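Side-chain contacts in citrate synthase (Mycobacterium tuberculosis, PDB 4TVM), which catalyses the condensation of oxaloacetate with acetyl-CoA and water to give citrate and free CoA, an early step of the Krebs cycle: residues G34-L37 with A38-H42; G158-E161 with L162-R166. All coordinates share one frame; numbering follows the deposited sequence.

Interaction 1 of 2, residues G34-L37 with A38-H42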
ATOM      1  N   GLY A  34      -7.858 -25.486  -3.145  1.00 65.46           N
ATOM      2  CA  GLY A  34      -6.733 -26.303  -2.735  1.00 72.33           C
ATOM      3  C   GLY A  34      -5.522 -25.695  -3.400  1.00 75.36           C
ATOM      4  O   GLY A  34      -5.359 -24.470  -3.375  1.00 71.30           O
ATOM      5  N   PRO A  35      -4.653 -26.550  -3.961  1.00 70.05           N
ATOM      6  CA  PRO A  35      -3.772 -26.124  -5.041  1.00 69.94           C
ATOM      7  C   PRO A  35      -4.577 -26.149  -6.350  1.00 70.90           C
ATOM      8  O   PRO A  35      -4.460 -27.073  -7.162  1.00 59.31           O
ATOM      9  CB  PRO A  35      -2.619 -27.143  -5.011  1.00 73.52           C
ATOM     10  CG  PRO A  35      -3.075 -28.280  -4.150  1.00 74.42           C
ATOM     11  CD  PRO A  35      -4.269 -27.841  -3.358  1.00 70.80           C
ATOM     12  N   LEU A  36      -5.414 -25.128  -6.527  1.00 71.63           N
ATOM     13  CA  LEU A  36      -6.398 -25.141  -7.606  1.00 67.91           C
ATOM     14  C   LEU A  36      -5.799 -25.282  -9.001  1.00 68.36           C
ATOM     15  O   LEU A  36      -6.381 -25.973  -9.828  1.00 61.81           O
ATOM     16  CB  LEU A  36      -7.321 -23.924  -7.547  1.00 63.22           C
ATOM     17  CG  LEU A  36      -8.421 -23.850  -8.618  1.00 56.91           C
ATOM     18  CD1 LEU A  36      -9.320 -25.074  -8.622  1.00 54.31           C
ATOM     19  CD2 LEU A  36      -9.260 -22.604  -8.429  1.00 59.69           C
ATOM     20  N   LEU A  37      -4.664 -24.645  -9.277  1.00 76.06           N
ATOM     21  CA  LEU A  37      -3.961 -24.925 -10.541  1.00 80.46           C
ATOM     22  C   LEU A  37      -2.520 -25.286 -10.329  1.00 79.48           C
ATOM     23  O   LEU A  37      -1.867 -24.647  -9.526  1.00 86.25           O
ATOM     24  CB  LEU A  37      -4.023 -23.753 -11.526  1.00 82.42           C
ATOM     25  CG  LEU A  37      -3.530 -22.312 -11.308  1.00 79.08           C
ATOM     26  CD1 LEU A  37      -2.025 -22.127 -11.159  1.00 76.42           C
ATOM     27  CD2 LEU A  37      -3.996 -21.541 -12.535  1.00 79.42           C
ATOM     28  N   ALA A  38      -2.035 -26.376 -10.924  1.00 86.09           N
ATOM     29  CA  ALA A  38      -2.769 -27.620 -11.019  1.00 84.38           C
ATOM     30  C   ALA A  38      -2.718 -27.910  -9.555  1.00 81.07           C
ATOM     31  O   ALA A  38      -1.776 -27.448  -8.895  1.00 76.86           O
ATOM     32  CB  ALA A  38      -2.014 -28.665 -11.821  1.00 86.18           C
ATOM     33  N   LYS A  39      -3.652 -28.669  -8.999  1.00 78.74           N
ATOM     34  CA  LYS A  39      -4.366 -29.788  -9.611  1.00 72.50           C
ATOM     35  C   LYS A  39      -5.163 -29.626 -10.900  1.00 69.98           C
ATOM     36  O   LYS A  39      -5.438 -30.630 -11.557  1.00 73.40           O
ATOM     37  CB  LYS A  39      -5.347 -30.333  -8.574  1.00 72.15           C
ATOM     38  CG  LYS A  39      -4.726 -30.682  -7.232  1.00 77.17           C
ATOM     39  CD  LYS A  39      -4.402 -32.164  -7.112  1.00 79.96           C
ATOM     40  CE  LYS A  39      -4.420 -32.604  -5.653  1.00 81.81           C
ATOM     41  NZ  LYS A  39      -4.397 -34.087  -5.537  1.00 85.74           N
ATOM     42  N   THR A  40      -5.594 -28.420 -11.245  1.00 65.04           N
ATOM     43  CA  THR A  40      -6.536 -28.269 -12.352  1.00 60.55           C
ATOM     44  C   THR A  40      -6.149 -27.353 -13.497  1.00 61.27           C
ATOM     45  O   THR A  40      -6.898 -27.259 -14.467  1.00 61.49           O
ATOM     46  CB  THR A  40      -7.890 -27.755 -11.821  1.00 66.21           C
ATOM     47  OG1 THR A  40      -7.798 -26.362 -11.518  1.00 65.01           O
ATOM     48  CG2 THR A  40      -8.307 -28.513 -10.564  1.00 65.10           C
ATOM     49  N   GLY A  41      -5.020 -26.658 -13.411  1.00 62.73           N
ATOM     50  CA  GLY A  41      -4.687 -25.664 -14.433  1.00 63.16           C
ATOM     51  C   GLY A  41      -5.739 -24.573 -14.637  1.00 63.98           C
ATOM     52  O   GLY A  41      -5.843 -23.988 -15.724  1.00 70.01           O
ATOM     53  N   HIS A  42      -6.522 -24.287 -13.603  1.00 56.31           N
ATOM     54  CA  HIS A  42      -7.526 -23.245 -13.685  1.00 57.59           C
ATOM     55  C   HIS A  42      -7.437 -22.303 -12.485  1.00 55.31           C
ATOM     56  O   HIS A  42      -6.919 -22.678 -11.438  1.00 53.53           O
ATOM     57  CB  HIS A  42      -8.907 -23.899 -13.737  1.00 60.00           C
ATOM     58  CG  HIS A  42      -9.312 -24.356 -15.106  1.00 53.61           C
ATOM     59  ND1 HIS A  42      -8.966 -25.587 -15.622  1.00 51.89           N
ATOM     60  CD2 HIS A  42     -10.052 -23.744 -16.057  1.00 48.63           C
ATOM     61  CE1 HIS A  42      -9.468 -25.703 -16.839  1.00 50.35           C
ATOM     62  NE2 HIS A  42     -10.142 -24.602 -17.120  1.00 44.96           N
TER

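Interaction 2 of 2, residues G158-E161 with L162-R166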
ATOM      1  N   GLY A 158       7.118  -7.118  21.414  1.00 60.91           N
ATOM      2  CA  GLY A 158       7.657  -6.264  22.432  1.00 59.59           C
ATOM      3  C   GLY A 158       8.175  -5.092  21.642  1.00 56.42           C
ATOM      4  O   GLY A 158       8.029  -3.943  22.050  1.00 55.12           O
ATOM      5  N   GLN A 159       8.789  -5.393  20.506  1.00 52.09           N
ATOM      6  CA  GLN A 159       9.079  -4.385  19.510  1.00 50.78           C
ATOM      7  C   GLN A 159       7.810  -3.983  18.790  1.00 45.71           C
ATOM      8  O   GLN A 159       7.534  -2.803  18.616  1.00 40.52           O
ATOM      9  CB  GLN A 159      10.155  -4.865  18.537  1.00 52.56           C
ATOM     10  CG  GLN A 159      11.492  -4.236  18.890  1.00 55.41           C
ATOM     11  CD  GLN A 159      12.635  -4.704  18.019  1.00 59.66           C
ATOM     12  OE1 GLN A 159      12.624  -4.550  16.795  1.00 57.68           O
ATOM     13  NE2 GLN A 159      13.634  -5.309  18.647  1.00 63.51           N
ATOM     14  N   VAL A 160       7.017  -4.964  18.402  1.00 42.31           N
ATOM     15  CA  VAL A 160       5.712  -4.693  17.819  1.00 38.59           C
ATOM     16  C   VAL A 160       4.850  -3.923  18.816  1.00 41.82           C
ATOM     17  O   VAL A 160       4.060  -3.048  18.462  1.00 37.65           O
ATOM     18  CB  VAL A 160       5.014  -5.998  17.521  1.00 37.33           C
ATOM     19  CG1 VAL A 160       3.567  -5.765  17.156  1.00 36.95           C
ATOM     20  CG2 VAL A 160       5.733  -6.705  16.378  1.00 41.20           C
ATOM     21  N   GLU A 161       5.022  -4.274  20.074  1.00 39.93           N
ATOM     22  CA  GLU A 161       4.282  -3.666  21.121  1.00 45.38           C
ATOM     23  C   GLU A 161       4.636  -2.193  21.261  1.00 44.95           C
ATOM     24  O   GLU A 161       3.776  -1.357  21.433  1.00 47.29           O
ATOM     25  CB  GLU A 161       4.628  -4.380  22.419  1.00 50.35           C
ATOM     26  CG  GLU A 161       3.584  -4.191  23.465  1.00 58.50           C
ATOM     27  CD  GLU A 161       2.278  -4.843  23.060  1.00 64.54           C
ATOM     28  OE1 GLU A 161       2.118  -6.062  23.285  1.00 63.54           O
ATOM     29  OE2 GLU A 161       1.422  -4.131  22.495  1.00 72.03           O
ATOM     30  N   LEU A 162       5.927  -1.895  21.217  1.00 42.48           N
ATOM     31  CA  LEU A 162       6.415  -0.557  21.397  1.00 38.16           C
ATOM     32  C   LEU A 162       6.027   0.320  20.210  1.00 42.01           C
ATOM     33  O   LEU A 162       5.636   1.480  20.405  1.00 43.54           O
ATOM     34  CB  LEU A 162       7.924  -0.614  21.542  1.00 37.55           C
ATOM     35  CG  LEU A 162       8.687   0.677  21.798  1.00 36.30           C
ATOM     36  CD1 LEU A 162       8.172   1.398  23.030  1.00 36.15           C
ATOM     37  CD2 LEU A 162      10.165   0.367  21.933  1.00 35.08           C
ATOM     38  N   SER A 163       6.085  -0.210  18.986  1.00 39.54           N
ATOM     39  CA  SER A 163       5.610   0.581  17.847  1.00 41.97           C
ATOM     40  C   SER A 163       4.100   0.535  17.642  1.00 42.71           C
ATOM     41  O   SER A 163       3.553   1.353  16.884  1.00 44.93           O
ATOM     42  CB  SER A 163       6.357   0.246  16.533  1.00 46.24           C
ATOM     43  OG  SER A 163       6.247  -1.119  16.162  1.00 49.49           O
ATOM     44  N   THR A 164       3.404  -0.401  18.277  1.00 42.47           N
ATOM     45  CA  THR A 164       1.927  -0.288  18.352  1.00 38.73           C
ATOM     46  C   THR A 164       1.609   0.943  19.191  1.00 42.80           C
ATOM     47  O   THR A 164       0.807   1.784  18.805  1.00 49.14           O
ATOM     48  CB  THR A 164       1.309  -1.541  18.956  1.00 36.51           C
ATOM     49  OG1 THR A 164       1.277  -2.560  17.951  1.00 34.16           O
ATOM     50  CG2 THR A 164      -0.106  -1.297  19.517  1.00 38.17           C
ATOM     51  N   ILE A 165       2.308   1.072  20.308  1.00 40.89           N
ATOM     52  CA  ILE A 165       2.134   2.207  21.195  1.00 41.30           C
ATOM     53  C   ILE A 165       2.504   3.494  20.495  1.00 44.19           C
ATOM     54  O   ILE A 165       1.706   4.431  20.430  1.00 49.54           O
ATOM     55  CB  ILE A 165       2.967   2.040  22.492  1.00 37.26           C
ATOM     56  CG1 ILE A 165       2.561   0.757  23.234  1.00 36.13           C
ATOM     57  CG2 ILE A 165       2.738   3.203  23.419  1.00 38.38           C
ATOM     58  CD1 ILE A 165       1.043   0.594  23.389  1.00 36.97           C
ATOM     59  N   ARG A 166       3.726   3.545  19.981  1.00 49.79           N
ATOM     60  CA  ARG A 166       4.205   4.715  19.244  1.00 45.36           C
ATOM     61  C   ARG A 166       3.235   5.205  18.171  1.00 47.02           C
ATOM     62  O   ARG A 166       3.076   6.405  17.977  1.00 52.66           O
ATOM     63  CB  ARG A 166       5.535   4.393  18.589  1.00 45.90           C
ATOM     64  CG  ARG A 166       6.723   4.872  19.380  1.00 45.47           C
ATOM     65  CD  ARG A 166       7.934   4.010  19.168  1.00 43.08           C
ATOM     66  NE  ARG A 166       9.031   4.530  19.954  1.00 43.53           N
ATOM     67  CZ  ARG A 166      10.273   4.059  19.917  1.00 46.01           C
ATOM     68  NH1 ARG A 166      10.584   3.040  19.110  1.00 45.93           N
ATOM     69  NH2 ARG A 166      11.205   4.614  20.690  1.00 43.27           N
TER

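Interaction 1 of 2, residues G34-L37 with A38-H42
H42 meets L37 through its backbone, while its imidazole turns back to T40. The edge of that ring carries ND1, which donates to T40 O at 2.9 Å, with T40 O close to the ring plane and ND1 37° above the carbonyl plane of T40. At the ring, Y12 meets H42 with the planes inclined by about 55°, and P13 also touches it. Histidine fits here because one flat group offers both an aromatic surface and an N-H. L37 sets its CD2 branch against the H42 carbonyl, 3.3 Å from H42 O. Its CG sits between backbone N and carbonyl carbon (chi1 58°), a torsion that swings CG and CD2 alongside the H42 backbone. L36, with CG anti to its N, sends CD2 to within 3.8 Å of H42 O and CD1 to within 4.1 Å of T40 CG2.

All this belongs to the connection between strands 29-32 and 42-45, at the dimer interface: H42 pairs in a parallel ladder with a strand of the second subunit, and L37 N is hydrogen-bonded to N51 OD1 of that subunit. The turn is drawn together by K39 N, which donates to P35 O at 2.6 Å, nearly along the C=O axis. K39 CG passes 3.6 Å from P35 O before its aliphatic chain leads away, as suits an exposed lysine. G41 takes a positive phi, which glycine adopts easily.

Interaction 2 of 2, residues G158-E161 with L162-R166
L162 N donates to G158 O at 3.1 Å, the first of the backbone bonds that open helix 159-182, with G158 as its N-cap. The phi of 110° at G158 is readily reached by glycine. S163 N, T164 N and I165 N continue the i to i-4 series to Q159 O, V160 O and E161 O.

Two hydroxyls add a second bond to carbonyls already used by the helix. S163 OG reaches Q159 O at 3.2 Å, from the face opposite S163 N; T164 OG1 reaches V160 O at 2.9 Å, again across the plane from T164 N. T164 OG1 lies beside its own backbone N (chi1 -78°), which turns it back along the helix. Small hydroxyl residues thus satisfy their own polarity on buried sides covered by helices 251-262 and 383-403.

Van der Waals packing between V160 and T164 is light: the V160 CG1 methyl lies 4.0 Å from the T164 hydroxyl oxygen OG1. V160 also makes an apolar contact with W399.

The charged ends find partners elsewhere in the same chain. E161 OE2 forms a salt bridge with R400 NH1 and a hydrogen bond with Y94 OH, a setting that would favour a carboxylate. R166 NH2 forms a salt bridge with D150 OD2, and L162 CG sits 3.9 Å above the face of the R166 guanidinium, offset toward its rim.

From the N terminus the chain first runs through the antiparallel sheet of strands 8-11, 17-22 and 29-32, then makes the turns of interaction 1, which closes the connection into strand 42-45 at the subunit interface. Further strands and the helices from 76-82 to 133-147 follow before interaction 2 starts helix 159-182, closing its first turns. The two neither nest nor cross but stand in series, with centres about 40 Å apart and nearest atoms about 29 Å apart. Interaction 1 thus ties an N-terminal loop to the partner subunit, whereas interaction 2 winds the start of helix 159-182, whose side chains there pack on helices 251-262 and 383-403 of its own chain.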